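Local coordinates for protein MaoC-like dehydratase (Rhodospirillum rubrum, PDB 3EXZ) that probably acts as a hydratase or dehydratase on acyl thioester substrates, as other MaoC-like hot-dog enzymes do, at residues His19-Ala24 with Asp96-Glu101; Trp88-Arg93 with Arg129-Gln134; Pro114-Val119 with Lys139-Arg144. All coordinates share one frame; numbering follows the deposited sequence.

Interaction 1. Residues His19-Ala24 with Asp96-Glu101; sequences HRVEAA and DELHVE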
loop_
_atom_site.group_PDB
_atom_site.type_symbol
_atom_site.label_atom_id
_atom_site.label_comp_id
_atom_site.label_asym_id
_atom_site.label_seq_id
_atom_site.Cartn_x
_atom_site.Cartn_y
_atom_site.Cartn_z
ATOM N N HIS A 19 -0.989 1.171 18.027
ATOM C CA HIS A 19 0.405 0.967 17.687
ATOM C C HIS A 19 1.105 2.322 17.711
ATOM O O HIS A 19 0.604 3.301 17.148
ATOM C CB HIS A 19 0.537 0.311 16.307
ATOM C CG HIS A 19 1.947 0.180 15.829
ATOM N ND1 HIS A 19 2.753 -0.891 16.149
ATOM C CD2 HIS A 19 2.694 0.991 15.041
ATOM C CE1 HIS A 19 3.932 -0.740 15.572
ATOM N NE2 HIS A 19 3.923 0.397 14.897
ATOM N N ARG A 20 2.246 2.385 18.394
ATOM C CA ARG A 20 3.001 3.630 18.469
ATOM C C ARG A 20 4.118 3.688 17.413
ATOM O O ARG A 20 4.964 2.792 17.323
ATOM C CB ARG A 20 3.614 3.820 19.864
ATOM C CG ARG A 20 3.902 5.279 20.192
ATOM C CD ARG A 20 4.605 5.439 21.531
ATOM N NE ARG A 20 4.888 6.841 21.828
ATOM C CZ ARG A 20 3.976 7.726 22.219
ATOM N NH1 ARG A 20 2.709 7.356 22.368
ATOM N NH2 ARG A 20 4.330 8.987 22.452
ATOM N N VAL A 21 4.105 4.749 16.609
ATOM C CA VAL A 21 5.117 4.936 15.568
ATOM C C VAL A 21 6.323 5.729 16.081
ATOM O O VAL A 21 6.190 6.874 16.517
ATOM C CB VAL A 21 4.544 5.687 14.340
ATOM C CG1 VAL A 21 5.587 5.733 13.232
ATOM C CG2 VAL A 21 3.291 4.990 13.835
ATOM N N GLU A 22 7.503 5.121 16.026
ATOM C CA GLU A 22 8.713 5.795 16.490
ATOM C C GLU A 22 9.670 6.134 15.355
ATOM O O GLU A 22 9.726 5.448 14.325
ATOM C CB GLU A 22 9.436 4.941 17.524
ATOM C CG GLU A 22 8.553 4.514 18.684
ATOM C CD GLU A 22 8.382 5.577 19.763
ATOM O OE1 GLU A 22 7.957 6.714 19.454
ATOM O OE2 GLU A 22 8.685 5.267 20.934
ATOM N N ALA A 23 10.442 7.191 15.580
ATOM C CA ALA A 23 11.389 7.699 14.604
ATOM C C ALA A 23 12.277 6.641 13.973
ATOM O O ALA A 23 12.390 6.572 12.750
ATOM C CB ALA A 23 12.243 8.792 15.242
ATOM N N ALA A 24 12.888 5.803 14.804
ATOM C CA ALA A 24 13.783 4.760 14.311
ATOM C C ALA A 24 13.082 3.729 13.429
ATOM O O ALA A 24 13.691 3.193 12.499
ATOM C CB ALA A 24 14.480 4.067 15.492
ATOM N N ASP A 96 3.252 9.152 17.173
ATOM C CA ASP A 96 1.823 8.981 16.939
ATOM C C ASP A 96 1.256 7.636 17.372
ATOM O O ASP A 96 1.890 6.605 17.173
ATOM C CB ASP A 96 1.503 9.202 15.442
ATOM C CG ASP A 96 1.346 10.680 15.060
ATOM O OD1 ASP A 96 1.575 11.563 15.916
ATOM O OD2 ASP A 96 0.993 10.954 13.887
ATOM N N GLU A 97 0.087 7.657 18.009
ATOM C CA GLU A 97 -0.582 6.416 18.383
ATOM C C GLU A 97 -1.638 6.155 17.312
ATOM O O GLU A 97 -2.591 6.927 17.156
ATOM C CB GLU A 97 -1.287 6.516 19.732
ATOM C CG GLU A 97 -0.353 6.453 20.920
ATOM C CD GLU A 97 -0.101 5.038 21.413
ATOM O OE1 GLU A 97 -1.089 4.293 21.569
ATOM O OE2 GLU A 97 1.076 4.678 21.649
ATOM N N LEU A 98 -1.466 5.069 16.571
ATOM C CA LEU A 98 -2.412 4.719 15.532
ATOM C C LEU A 98 -3.291 3.530 15.906
ATOM O O LEU A 98 -2.866 2.604 16.612
ATOM C CB LEU A 98 -1.680 4.344 14.229
ATOM C CG LEU A 98 -0.600 5.303 13.704
ATOM C CD1 LEU A 98 -0.029 4.788 12.386
ATOM C CD2 LEU A 98 -1.195 6.697 13.528
ATOM N N HIS A 99 -4.533 3.588 15.446
ATOM C CA HIS A 99 -5.453 2.477 15.587
ATOM C C HIS A 99 -6.340 2.566 14.346
ATOM O O HIS A 99 -6.453 3.629 13.723
ATOM C CB HIS A 99 -6.287 2.534 16.862
ATOM C CG HIS A 99 -7.368 3.549 16.821
ATOM N ND1 HIS A 99 -7.121 4.899 16.927
ATOM C CD2 HIS A 99 -8.701 3.418 16.637
ATOM C CE1 HIS A 99 -8.258 5.558 16.810
ATOM N NE2 HIS A 99 -9.233 4.682 16.631
ATOM N N VAL A 100 -6.959 1.457 13.964
ATOM C CA VAL A 100 -7.792 1.475 12.778
ATOM C C VAL A 100 -9.262 1.244 13.068
ATOM O O VAL A 100 -9.615 0.398 13.896
ATOM C CB VAL A 100 -7.332 0.406 11.760
ATOM C CG1 VAL A 100 -8.068 0.601 10.424
ATOM C CG2 VAL A 100 -5.817 0.483 11.570
ATOM N N GLU A 101 -10.110 2.040 12.413
ATOM C CA GLU A 101 -11.567 1.899 12.524
ATOM C C GLU A 101 -12.125 1.450 11.152
ATOM O O GLU A 101 -12.104 2.204 10.175
ATOM C CB GLU A 101 -12.214 3.216 12.967
ATOM C CG GLU A 101 -12.116 3.441 14.469
ATOM C CD GLU A 101 -12.619 4.809 14.901
ATOM O OE1 GLU A 101 -13.390 5.432 14.131
ATOM O OE2 GLU A 101 -12.242 5.258 16.011
#

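Interaction 2. Residues Trp88-Arg93 with Arg129-Gln134; sequences WPNPTR and RGEVVQ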
loop_
_atom_site.group_PDB
_atom_site.type_symbol
_atom_site.label_atom_id
_atom_site.label_comp_id
_atom_site.label_asym_id
_atom_site.label_seq_id
_atom_site.Cartn_x
_atom_site.Cartn_y
_atom_site.Cartn_z
ATOM N N TRP A 88 -3.820 9.278 1.829
ATOM C CA TRP A 88 -3.191 9.671 3.086
ATOM C C TRP A 88 -3.458 11.168 3.282
ATOM O O TRP A 88 -2.712 12.021 2.791
ATOM C CB TRP A 88 -1.679 9.411 3.058
ATOM C CG TRP A 88 -1.340 7.977 2.756
ATOM C CD1 TRP A 88 -1.314 6.924 3.636
ATOM C CD2 TRP A 88 -0.991 7.437 1.481
ATOM N NE1 TRP A 88 -0.958 5.766 2.984
ATOM C CE2 TRP A 88 -0.757 6.051 1.656
ATOM C CE3 TRP A 88 -0.840 7.992 0.198
ATOM C CZ2 TRP A 88 -0.396 5.205 0.600
ATOM C CZ3 TRP A 88 -0.484 7.145 -0.862
ATOM C CH2 TRP A 88 -0.256 5.771 -0.647
ATOM N N PRO A 89 -4.543 11.507 4.000
ATOM C CA PRO A 89 -4.924 12.905 4.259
ATOM C C PRO A 89 -3.925 13.692 5.105
ATOM O O PRO A 89 -3.605 14.839 4.784
ATOM C CB PRO A 89 -6.276 12.786 4.960
ATOM C CG PRO A 89 -6.794 11.428 4.541
ATOM C CD PRO A 89 -5.558 10.574 4.521
ATOM N N ASN A 90 -3.468 13.089 6.196
ATOM C CA ASN A 90 -2.499 13.739 7.062
ATOM C C ASN A 90 -1.268 12.853 7.226
ATOM O O ASN A 90 -1.352 11.622 7.188
ATOM C CB ASN A 90 -3.097 14.061 8.439
ATOM C CG ASN A 90 -4.329 14.954 8.353
ATOM O OD1 ASN A 90 -5.439 14.482 8.109
ATOM N ND2 ASN A 90 -4.132 16.256 8.539
ATOM N N PRO A 91 -0.092 13.481 7.377
ATOM C CA PRO A 91 1.173 12.762 7.548
ATOM C C PRO A 91 1.141 11.942 8.831
ATOM O O PRO A 91 0.408 12.280 9.762
ATOM C CB PRO A 91 2.206 13.885 7.673
ATOM C CG PRO A 91 1.590 15.040 6.959
ATOM C CD PRO A 91 0.127 14.938 7.310
ATOM N N THR A 92 1.914 10.856 8.866
ATOM C CA THR A 92 2.041 10.050 10.083
ATOM C C THR A 92 3.364 10.519 10.686
ATOM O O THR A 92 4.409 10.502 10.034
ATOM C CB THR A 92 2.111 8.554 9.812
ATOM O OG1 THR A 92 0.847 8.121 9.301
ATOM C CG2 THR A 92 2.417 7.792 11.114
ATOM N N ARG A 93 3.313 10.905 11.952
ATOM C CA ARG A 93 4.445 11.473 12.678
ATOM C C ARG A 93 5.010 10.577 13.748
ATOM O O ARG A 93 4.288 9.740 14.290
ATOM C CB ARG A 93 4.008 12.753 13.362
ATOM C CG ARG A 93 3.325 13.804 12.489
ATOM C CD ARG A 93 4.301 14.363 11.474
ATOM N NE ARG A 93 3.733 15.471 10.707
ATOM C CZ ARG A 93 4.395 16.147 9.773
ATOM N NH1 ARG A 93 5.649 15.825 9.483
ATOM N NH2 ARG A 93 3.812 17.157 9.141
ATOM N N ARG A 129 -5.058 12.348 17.740
ATOM C CA ARG A 129 -5.763 13.609 17.565
ATOM C C ARG A 129 -7.049 13.434 16.761
ATOM O O ARG A 129 -7.737 14.409 16.452
ATOM C CB ARG A 129 -4.858 14.638 16.886
ATOM C CG ARG A 129 -4.128 15.540 17.863
ATOM C CD ARG A 129 -2.662 15.170 17.989
ATOM N NE ARG A 129 -1.936 15.381 16.739
ATOM C CZ ARG A 129 -1.782 16.562 16.146
ATOM N NH1 ARG A 129 -2.299 17.657 16.691
ATOM N NH2 ARG A 129 -1.108 16.648 15.006
ATOM N N GLY A 130 -7.369 12.186 16.434
ATOM C CA GLY A 130 -8.576 11.907 15.679
ATOM C C GLY A 130 -8.461 12.174 14.188
ATOM O O GLY A 130 -9.458 12.088 13.466
ATOM N N GLU A 131 -7.260 12.518 13.727
ATOM C CA GLU A 131 -7.028 12.790 12.308
ATOM C C GLU A 131 -6.773 11.490 11.536
ATOM O O GLU A 131 -6.193 10.531 12.060
ATOM C CB GLU A 131 -5.807 13.690 12.113
ATOM C CG GLU A 131 -5.691 14.850 13.092
ATOM C CD GLU A 131 -4.392 15.623 12.923
ATOM O OE1 GLU A 131 -3.315 14.988 12.902
ATOM O OE2 GLU A 131 -4.443 16.867 12.820
ATOM N N VAL A 132 -7.189 11.477 10.277
ATOM C CA VAL A 132 -7.007 10.317 9.425
ATOM C C VAL A 132 -5.667 10.360 8.698
ATOM O O VAL A 132 -5.445 11.243 7.857
ATOM C CB VAL A 132 -8.133 10.238 8.362
ATOM C CG1 VAL A 132 -7.988 8.974 7.529
ATOM C CG2 VAL A 132 -9.493 10.279 9.043
ATOM N N VAL A 133 -4.765 9.433 9.035
ATOM C CA VAL A 133 -3.472 9.365 8.344
ATOM C C VAL A 133 -3.546 8.410 7.141
ATOM O O VAL A 133 -2.627 8.345 6.324
ATOM C CB VAL A 133 -2.301 8.967 9.282
ATOM C CG1 VAL A 133 -2.190 10.002 10.399
ATOM C CG2 VAL A 133 -2.486 7.565 9.840
ATOM N N GLN A 134 -4.643 7.666 7.033
ATOM C CA GLN A 134 -4.843 6.795 5.883
ATOM C C GLN A 134 -6.264 6.298 5.806
ATOM O O GLN A 134 -6.877 5.985 6.829
ATOM C CB GLN A 134 -3.929 5.557 5.898
ATOM C CG GLN A 134 -4.061 4.696 4.632
ATOM C CD GLN A 134 -3.232 3.417 4.657
ATOM O OE1 GLN A 134 -3.750 2.320 4.911
ATOM N NE2 GLN A 134 -1.933 3.555 4.399
HETATM O O HOH W 1 -0.101 9.521 6.493
#

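Interaction 3. Residues Pro114-Val119 with Lys139-Arg144; sequences PDRAIV and KVVVFR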
loop_
_atom_site.group_PDB
_atom_site.type_symbol
_atom_site.label_atom_id
_atom_site.label_comp_id
_atom_site.label_asym_id
_atom_site.label_seq_id
_atom_site.Cartn_x
_atom_site.Cartn_y
_atom_site.Cartn_z
ATOM N N PRO A 114 -21.366 -18.790 -5.216
ATOM C CA PRO A 114 -22.132 -18.398 -4.039
ATOM C C PRO A 114 -21.619 -18.663 -2.635
ATOM O O PRO A 114 -22.251 -18.238 -1.666
ATOM C CB PRO A 114 -23.514 -18.985 -4.306
ATOM C CG PRO A 114 -23.212 -20.241 -5.066
ATOM C CD PRO A 114 -22.044 -19.874 -5.965
ATOM N N ASP A 115 -20.482 -19.331 -2.522
ATOM C CA ASP A 115 -19.925 -19.571 -1.200
ATOM C C ASP A 115 -18.986 -18.444 -0.751
ATOM O O ASP A 115 -18.299 -18.572 0.266
ATOM C CB ASP A 115 -19.186 -20.921 -1.151
ATOM C CG ASP A 115 -17.978 -20.976 -2.070
ATOM O OD1 ASP A 115 -17.960 -20.269 -3.099
ATOM O OD2 ASP A 115 -17.048 -21.750 -1.755
ATOM N N ARG A 116 -18.989 -17.331 -1.485
ATOM C CA ARG A 116 -18.114 -16.205 -1.179
ATOM C C ARG A 116 -18.717 -14.895 -1.687
ATOM O O ARG A 116 -19.604 -14.898 -2.539
ATOM C CB ARG A 116 -16.751 -16.436 -1.835
ATOM C CG ARG A 116 -16.781 -16.290 -3.341
ATOM C CD ARG A 116 -15.390 -16.143 -3.908
ATOM N NE ARG A 116 -14.873 -17.403 -4.424
ATOM C CZ ARG A 116 -13.684 -17.539 -4.999
ATOM N NH1 ARG A 116 -12.880 -16.490 -5.123
ATOM N NH2 ARG A 116 -13.306 -18.722 -5.464
ATOM N N ALA A 117 -18.216 -13.783 -1.159
ATOM C CA ALA A 117 -18.690 -12.452 -1.525
ATOM C C ALA A 117 -17.538 -11.466 -1.468
ATOM O O ALA A 117 -16.521 -11.731 -0.825
ATOM C CB ALA A 117 -19.787 -11.999 -0.535
ATOM N N ILE A 118 -17.688 -10.342 -2.167
ATOM C CA ILE A 118 -16.685 -9.287 -2.121
ATOM C C ILE A 118 -17.258 -8.267 -1.134
ATOM O O ILE A 118 -18.317 -7.674 -1.363
ATOM C CB ILE A 118 -16.440 -8.659 -3.505
ATOM C CG1 ILE A 118 -15.490 -9.563 -4.294
ATOM C CG2 ILE A 118 -15.857 -7.264 -3.354
ATOM C CD1 ILE A 118 -15.349 -9.174 -5.744
ATOM N N VAL A 119 -16.564 -8.103 -0.011
ATOM C CA VAL A 119 -16.977 -7.185 1.039
ATOM C C VAL A 119 -16.142 -5.917 0.973
ATOM O O VAL A 119 -14.911 -5.969 1.043
ATOM C CB VAL A 119 -16.805 -7.827 2.453
ATOM C CG1 VAL A 119 -17.334 -6.885 3.536
ATOM C CG2 VAL A 119 -17.531 -9.172 2.510
ATOM N N LYS A 139 -11.608 -3.993 -1.156
ATOM C CA LYS A 139 -12.562 -5.041 -1.487
ATOM C C LYS A 139 -11.859 -6.333 -1.044
ATOM O O LYS A 139 -10.784 -6.687 -1.541
ATOM C CB LYS A 139 -12.866 -5.075 -2.981
ATOM C CG LYS A 139 -13.658 -3.867 -3.455
ATOM C CD LYS A 139 -13.742 -3.830 -4.971
ATOM C CE LYS A 139 -14.727 -2.767 -5.446
ATOM N NZ LYS A 139 -16.037 -2.860 -4.728
ATOM N N VAL A 140 -12.477 -7.028 -0.097
ATOM C CA VAL A 140 -11.928 -8.252 0.463
ATOM C C VAL A 140 -12.800 -9.435 0.050
ATOM O O VAL A 140 -14.008 -9.285 -0.141
ATOM C CB VAL A 140 -11.849 -8.110 2.019
ATOM C CG1 VAL A 140 -11.236 -9.337 2.648
ATOM C CG2 VAL A 140 -11.030 -6.880 2.371
ATOM N N VAL A 141 -12.175 -10.597 -0.119
ATOM C CA VAL A 141 -12.896 -11.804 -0.502
ATOM C C VAL A 141 -13.208 -12.588 0.766
ATOM O O VAL A 141 -12.304 -13.073 1.453
ATOM C CB VAL A 141 -12.063 -12.706 -1.444
ATOM C CG1 VAL A 141 -12.956 -13.791 -2.032
ATOM C CG2 VAL A 141 -11.432 -11.869 -2.546
ATOM N N VAL A 142 -14.493 -12.706 1.068
ATOM C CA VAL A 142 -14.930 -13.418 2.255
ATOM C C VAL A 142 -15.863 -14.589 1.961
ATOM O O VAL A 142 -16.923 -14.422 1.350
ATOM C CB VAL A 142 -15.661 -12.470 3.238
ATOM C CG1 VAL A 142 -15.997 -13.218 4.520
ATOM C CG2 VAL A 142 -14.799 -11.250 3.538
ATOM N N PHE A 143 -15.453 -15.771 2.399
ATOM C CA PHE A 143 -16.240 -16.988 2.229
ATOM C C PHE A 143 -17.107 -17.251 3.474
ATOM O O PHE A 143 -16.807 -16.769 4.570
ATOM C CB PHE A 143 -15.312 -18.197 2.049
ATOM C CG PHE A 143 -14.551 -18.196 0.758
ATOM C CD1 PHE A 143 -14.966 -18.987 -0.309
ATOM C CD2 PHE A 143 -13.409 -17.420 0.609
ATOM C CE1 PHE A 143 -14.262 -18.984 -1.515
ATOM C CE2 PHE A 143 -12.701 -17.411 -0.592
ATOM C CZ PHE A 143 -13.124 -18.201 -1.650
ATOM N N ARG A 144 -18.197 -17.996 3.304
ATOM C CA ARG A 144 -19.009 -18.349 4.457
ATOM C C ARG A 144 -18.335 -19.565 5.120
ATOM O O ARG A 144 -17.500 -20.237 4.503
ATOM C CB ARG A 144 -20.464 -18.626 4.051
ATOM C CG ARG A 144 -20.680 -19.328 2.738
ATOM C CD ARG A 144 -22.110 -19.076 2.250
ATOM N NE ARG A 144 -23.066 -19.099 3.354
ATOM C CZ ARG A 144 -24.389 -19.162 3.216
ATOM N NH1 ARG A 144 -24.942 -19.199 2.009
ATOM N NH2 ARG A 144 -25.162 -19.192 4.295
#

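Interaction 1. Residues His19-Ala24 with Asp96-Glu101
The contact pairs the end of strand 13-20, outermost within this chain in the antiparallel hot-dog sheet, with the start of strand 97-109. His-19 and Leu-98 form a hydrogen-bonded pair. His-19 N reaches Leu-98 O at 2.8 Å, and Leu-98 N bonds back to His-19 O. Two residues on, Val-21 N bonds to Asp-96 O at 2.9 Å. Between these bonds Arg-20 and Glu-97 form a non-hydrogen-bonded pair, and their side chains share one face of the sheet. The Arg-20 chain is extended from CG to NE, while that of Glu-97 is bent at chi2 (-89°), which sets the place of CD. Glu-97 OE2 lies at the edge of the guanidinium, in its plane, 3.2 Å from Arg-20 NH1. The bond is a salt bridge that uses the anti side of the carboxylate. OE2 also lies 3.2 Å from Arg-20 CB, so the acid rests against the root of the arginine chain as well. A long ion pair from Arg-20 NE to Glu-22 OE1 extends the charge network on this partly exposed face. Leu-98 lies on the other face with His-19. There Leu-98 CD1 meets Val-21 CG2 at 3.6 Å. The Asp-96 carboxylate takes no part across the contact; its OD2 accepts a bond from Arg-93 N. Beyond the pair, Glu-22 is the N-cap residue of helix 23-33. His-19 packs on Ile-63 and Arg-66 of helix 57-72, and Val-100 touches Leu-67 and Leu-68 of the same helix. Strand 116-126 flanks strand 97-109 on its other edge.

Interaction 2. Residues Trp88-Arg93 with Arg129-Gln134
Trp-88 and Gln-134 lie side by side and point the same way, with the indole and amide planes 68° apart. Trp-88 chi1 (-57°) sets CG beside the backbone N, anti to the carbonyl carbon. The pyrrole side of the indole runs past the aliphatic part of Gln-134, with Trp-88 CD1 3.7 Å from Gln-134 CB. Val-133 O meets the indole at its edge, in the ring plane, 3.3 Å from Trp-88 CD1. Next along the loop, the Pro-89 ring crosses Val-132 obliquely, with Pro-89 CG 4.0 Å from Val-132 CG1. Asn-90 N gives the one direct backbone hydrogen bond, to Val-132 O at 3.2 Å, and it is bent (136° at the hydrogen). Thr-92 and Val-133 cross at about a right angle. Thr-92 OG1 sits 3.3 Å from Val-133 CB, and Val-133 CG1 lies 3.5 Å from Pro-91 O. A water links the two segments. It donates to Val-133 O at 2.8 Å and accepts from Thr-92 OG1. Thr-92 OG1 is also hydrogen-bonded to Thr-60 OG1 of helix 57-72. Trp-88 stacks edge-to-face with Trp-58. Its backbone bonds to the second subunit, and it packs on Gly-81 of that subunit. The loop after strand 81-87 thus covers the beginning of strand 132-143. There Val-133 and Gln-134 both face Thr-125, which is a classic beta bulge. The chain turns a corner at Val-133, and this irregular start belongs to the hairpin of strands 116-126 and 132-143 in the hot-dog sheet.

Interaction 3. Residues Pro114-Val119 with Lys139-Arg144
Strands 116-119 and 139-143 run antiparallel, their axes 4.5 Å apart at closest approach and 157° apart in direction. They are the far end of the beta hairpin 116-126/132-143 of the hot-dog sheet. Ala-117 with Val-142, and Val-119 with Val-140, are hydrogen-bonded pairs. Each is held by two backbone bonds, such as Val-119 N to Val-140 O at 2.8 Å. Arg-144 N adds a bond to Asp-115 O beyond the strand ends. On the buried face Val-119 CG2 meets Val-142 CG2 at 3.6 Å. On the other face Arg-116 lies alongside Phe-143, both pointing the same way. Arg-116 CG sits between its backbone N and carbonyl carbon (chi1 72°), and Arg-116 CB makes a CH-pi contact 3.7 Å from the Phe-143 ring centroid. The arginine chain bends at chi3, and the guanidinium plane is turned 47° to the ring. An alanine here keeps CB over the ring, but losing the rest of the chain would probably open a gap beside Phe-143 CZ and Val-141 CG1. Leu-49 of the second subunit packs on both Arg-116 and Phe-143. Arg-144 NE forms a salt bridge with Glu-6. At the ring edge, in plane, Asp-115 OD2 lies 3.7 Å from Phe-143 CD1, while Phe-143 CZ sits over the centre of the Arg-116 guanidinium, 3.5 Å from Arg-116 CZ.

How the interactions relate
All three contacts reach one antiparallel sheet. Interactions 1 and 2 are neighbours, with centres 10 Å apart. They touch where Val-21 CG2 meets Thr-92 CG2 and where Leu-98 CD2 meets Val-133 CG2, each at 4.0 Å. Interaction 3 lies on the opposite side of the chain's centre, about 30 Å from interaction 1 and about 29 Å from interaction 2, centre to centre. Along the chain, interaction 1 closes before interaction 3 opens, while the segments of interaction 2 alternate with those of both. Strand 132-143 carries contacts on both sides of the centre, so this long strand spans the domain. Interactions 2 and 3 each touch the second subunit through one or two residues.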